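PDB 7CUP: 2,5-dihydroxypyridine 5,6-dioxygenase from Pseudomonas putida KT2440, which catalyses the iron-dependent, dioxygen-driven cleavage of the 2,5-dihydroxypyridine ring between carbons 5 and 6, giving N-formylmaleamate in the aerobic breakdown of nicotinate. Local coordinates for residues S19-Q25 against T117-L121. Sequence-based numbering, arbitrary orientation.
Sequences SRVDETQ and TRILL
Ser19 and Leu120 have the nearest CA atoms across the contact, 8.3 Å apart, and the space between the irregular loop 19-25 and strand 118-121 is bridged almost wholly by Arg118. Its chain leaves the strand with CG beside the backbone N (chi1 -34°, well short of a staggered value) and bends at chi3, which brings the guanidinium to the loop. Arg118 NH1 and NH2 both grip OE1 of Gln25, end-on and in the guanidinium plane: NH1 lies 2.9 Å from OE1, almost in line with the amide C=O, while NH2, 3.0 Å from OE1, comes in more obliquely. Amide and guanidinium are nearly coplanar although the two side chains cross at about a right angle. Arg118 NH2 also donates to Ser19 O at 2.7 Å, in the carbonyl plane, and NE adds a weak bond to that oxygen as well as a bond to Ala181 O. This carbonyl sits just past the C-terminal end of helix 5-18, where Arg20, with positive phi, is the C-prime residue of a Schellman motif; the positive guanidinium thus probably suits the helix dipole. The loop then leads into strand 26-31, separated from 118-121 by strand 96-99 in the parallel sheet, away from the iron site. A leucine in place of Arg118 would probably leave Ser19 O and Gln25 OE1 without these donors and the Gln25 amide freer to turn. From its other end that amide is steadied by Gln25 NE2, which donates to Thr24 OG1 at 3.2 Å. Thr24 gives both OG1 and its backbone N to Asp22 OD1, the latter closing an Asx turn over the type I turn 22-25. CD2 of Leu120 packs 4.3 Å from OG of Ser19, whose hydroxyl is engaged with Val15 O and Ala181 N.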
loop_
_atom_site.group_PDB
_atom_site.type_symbol
_atom_site.label_atom_id
_atom_site.label_comp_id
_atom_site.label_asym_id
_atom_site.label_seq_id
_atom_site.Cartn_x
_atom_site.Cartn_y
_atom_site.Cartn_z
ATOM N N SER A 19 -27.439 17.625 4.751
ATOM C CA SER A 19 -27.818 17.254 3.362
ATOM C C SER A 19 -29.033 16.305 3.330
ATOM O O SER A 19 -29.333 15.777 2.246
ATOM C CB SER A 19 -26.629 16.650 2.623
ATOM O OG SER A 19 -25.628 17.613 2.375
ATOM N N ARG A 20 -29.680 16.051 4.465
ATOM C CA ARG A 20 -30.936 15.264 4.593
ATOM C C ARG A 20 -30.695 13.798 4.236
ATOM O O ARG A 20 -31.621 13.110 3.746
ATOM C CB ARG A 20 -32.078 15.937 3.814
ATOM C CG ARG A 20 -32.561 17.207 4.509
ATOM C CD ARG A 20 -33.907 17.784 4.088
ATOM N NE ARG A 20 -33.743 19.209 3.802
ATOM C CZ ARG A 20 -33.529 20.183 4.703
ATOM N NH1 ARG A 20 -33.463 19.905 5.996
ATOM N NH2 ARG A 20 -33.380 21.440 4.301
ATOM N N VAL A 21 -29.508 13.283 4.535
ATOM C CA VAL A 21 -29.260 11.822 4.416
ATOM C C VAL A 21 -29.792 11.157 5.677
ATOM O O VAL A 21 -29.482 11.621 6.764
ATOM C CB VAL A 21 -27.776 11.519 4.227
ATOM C CG1 VAL A 21 -27.497 10.044 4.319
ATOM C CG2 VAL A 21 -27.272 12.114 2.931
ATOM N N ASP A 22 -30.561 10.090 5.515
ATOM C CA ASP A 22 -31.069 9.248 6.630
ATOM C C ASP A 22 -31.340 7.867 6.052
ATOM O O ASP A 22 -30.973 7.616 4.889
ATOM C CB ASP A 22 -32.311 9.871 7.294
ATOM C CG ASP A 22 -33.475 10.070 6.337
ATOM O OD1 ASP A 22 -33.604 9.288 5.370
ATOM O OD2 ASP A 22 -34.204 11.062 6.526
ATOM N N GLU A 23 -32.012 7.026 6.816
ATOM C CA GLU A 23 -32.251 5.609 6.468
ATOM C C GLU A 23 -33.123 5.520 5.215
ATOM O O GLU A 23 -33.209 4.438 4.685
ATOM C CB GLU A 23 -32.866 4.849 7.650
ATOM C CG GLU A 23 -34.332 5.150 7.898
ATOM C CD GLU A 23 -34.637 6.496 8.541
ATOM O OE1 GLU A 23 -33.716 7.106 9.148
ATOM O OE2 GLU A 23 -35.799 6.945 8.438
ATOM N N THR A 24 -33.777 6.575 4.739
ATOM C CA THR A 24 -34.622 6.428 3.515
ATOM C C THR A 24 -33.733 6.623 2.274
ATOM O O THR A 24 -34.195 6.419 1.128
ATOM C CB THR A 24 -35.803 7.399 3.580
ATOM O OG1 THR A 24 -35.298 8.732 3.456
ATOM C CG2 THR A 24 -36.532 7.288 4.895
ATOM N N GLN A 25 -32.484 7.028 2.477
ATOM C CA GLN A 25 -31.715 7.636 1.374
ATOM C C GLN A 25 -30.625 6.678 0.882
ATOM O O GLN A 25 -30.110 5.854 1.660
ATOM C CB GLN A 25 -31.144 8.962 1.826
ATOM C CG GLN A 25 -32.170 9.984 2.272
ATOM C CD GLN A 25 -32.856 10.610 1.098
ATOM O OE1 GLN A 25 -32.296 11.484 0.420
ATOM N NE2 GLN A 25 -34.070 10.144 0.846
ATOM N N THR A 117 -31.784 13.859 -8.019
ATOM C CA THR A 117 -30.511 13.558 -7.327
ATOM C C THR A 117 -29.823 14.859 -6.902
ATOM O O THR A 117 -29.835 15.806 -7.672
ATOM C CB THR A 117 -29.596 12.691 -8.195
ATOM O OG1 THR A 117 -30.290 11.467 -8.442
ATOM C CG2 THR A 117 -28.255 12.448 -7.536
ATOM N N ARG A 118 -29.291 14.887 -5.683
ATOM C CA ARG A 118 -28.493 15.997 -5.097
ATOM C C ARG A 118 -26.989 15.672 -5.197
ATOM O O ARG A 118 -26.608 14.498 -5.108
ATOM C CB ARG A 118 -28.827 16.216 -3.620
ATOM C CG ARG A 118 -30.274 15.953 -3.271
ATOM C CD ARG A 118 -30.669 16.414 -1.899
ATOM N NE ARG A 118 -30.289 15.592 -0.750
ATOM C CZ ARG A 118 -30.815 14.413 -0.415
ATOM N NH1 ARG A 118 -31.674 13.792 -1.217
ATOM N NH2 ARG A 118 -30.443 13.836 0.713
ATOM N N ILE A 119 -26.143 16.689 -5.349
ATOM C CA ILE A 119 -24.681 16.462 -5.505
ATOM C C ILE A 119 -23.941 17.379 -4.543
ATOM O O ILE A 119 -24.125 18.627 -4.648
ATOM C CB ILE A 119 -24.208 16.668 -6.947
ATOM C CG1 ILE A 119 -25.010 15.807 -7.935
ATOM C CG2 ILE A 119 -22.702 16.425 -6.996
ATOM C CD1 ILE A 119 -24.615 15.981 -9.415
ATOM N N LEU A 120 -23.126 16.777 -3.666
ATOM C CA LEU A 120 -22.195 17.515 -2.770
ATOM C C LEU A 120 -20.761 17.306 -3.266
ATOM O O LEU A 120 -20.300 16.183 -3.264
ATOM C CB LEU A 120 -22.346 17.010 -1.336
ATOM C CG LEU A 120 -21.473 17.744 -0.320
ATOM C CD1 LEU A 120 -21.843 19.216 -0.256
ATOM C CD2 LEU A 120 -21.591 17.106 1.041
ATOM N N LEU A 121 -20.091 18.370 -3.694
ATOM C CA LEU A 121 -18.658 18.328 -4.067
ATOM C C LEU A 121 -17.840 18.438 -2.777
ATOM O O LEU A 121 -18.210 19.252 -1.902
ATOM C CB LEU A 121 -18.342 19.450 -5.053
ATOM C CG LEU A 121 -16.869 19.545 -5.431
ATOM C CD1 LEU A 121 -16.420 18.325 -6.211
ATOM C CD2 LEU A 121 -16.583 20.826 -6.197
#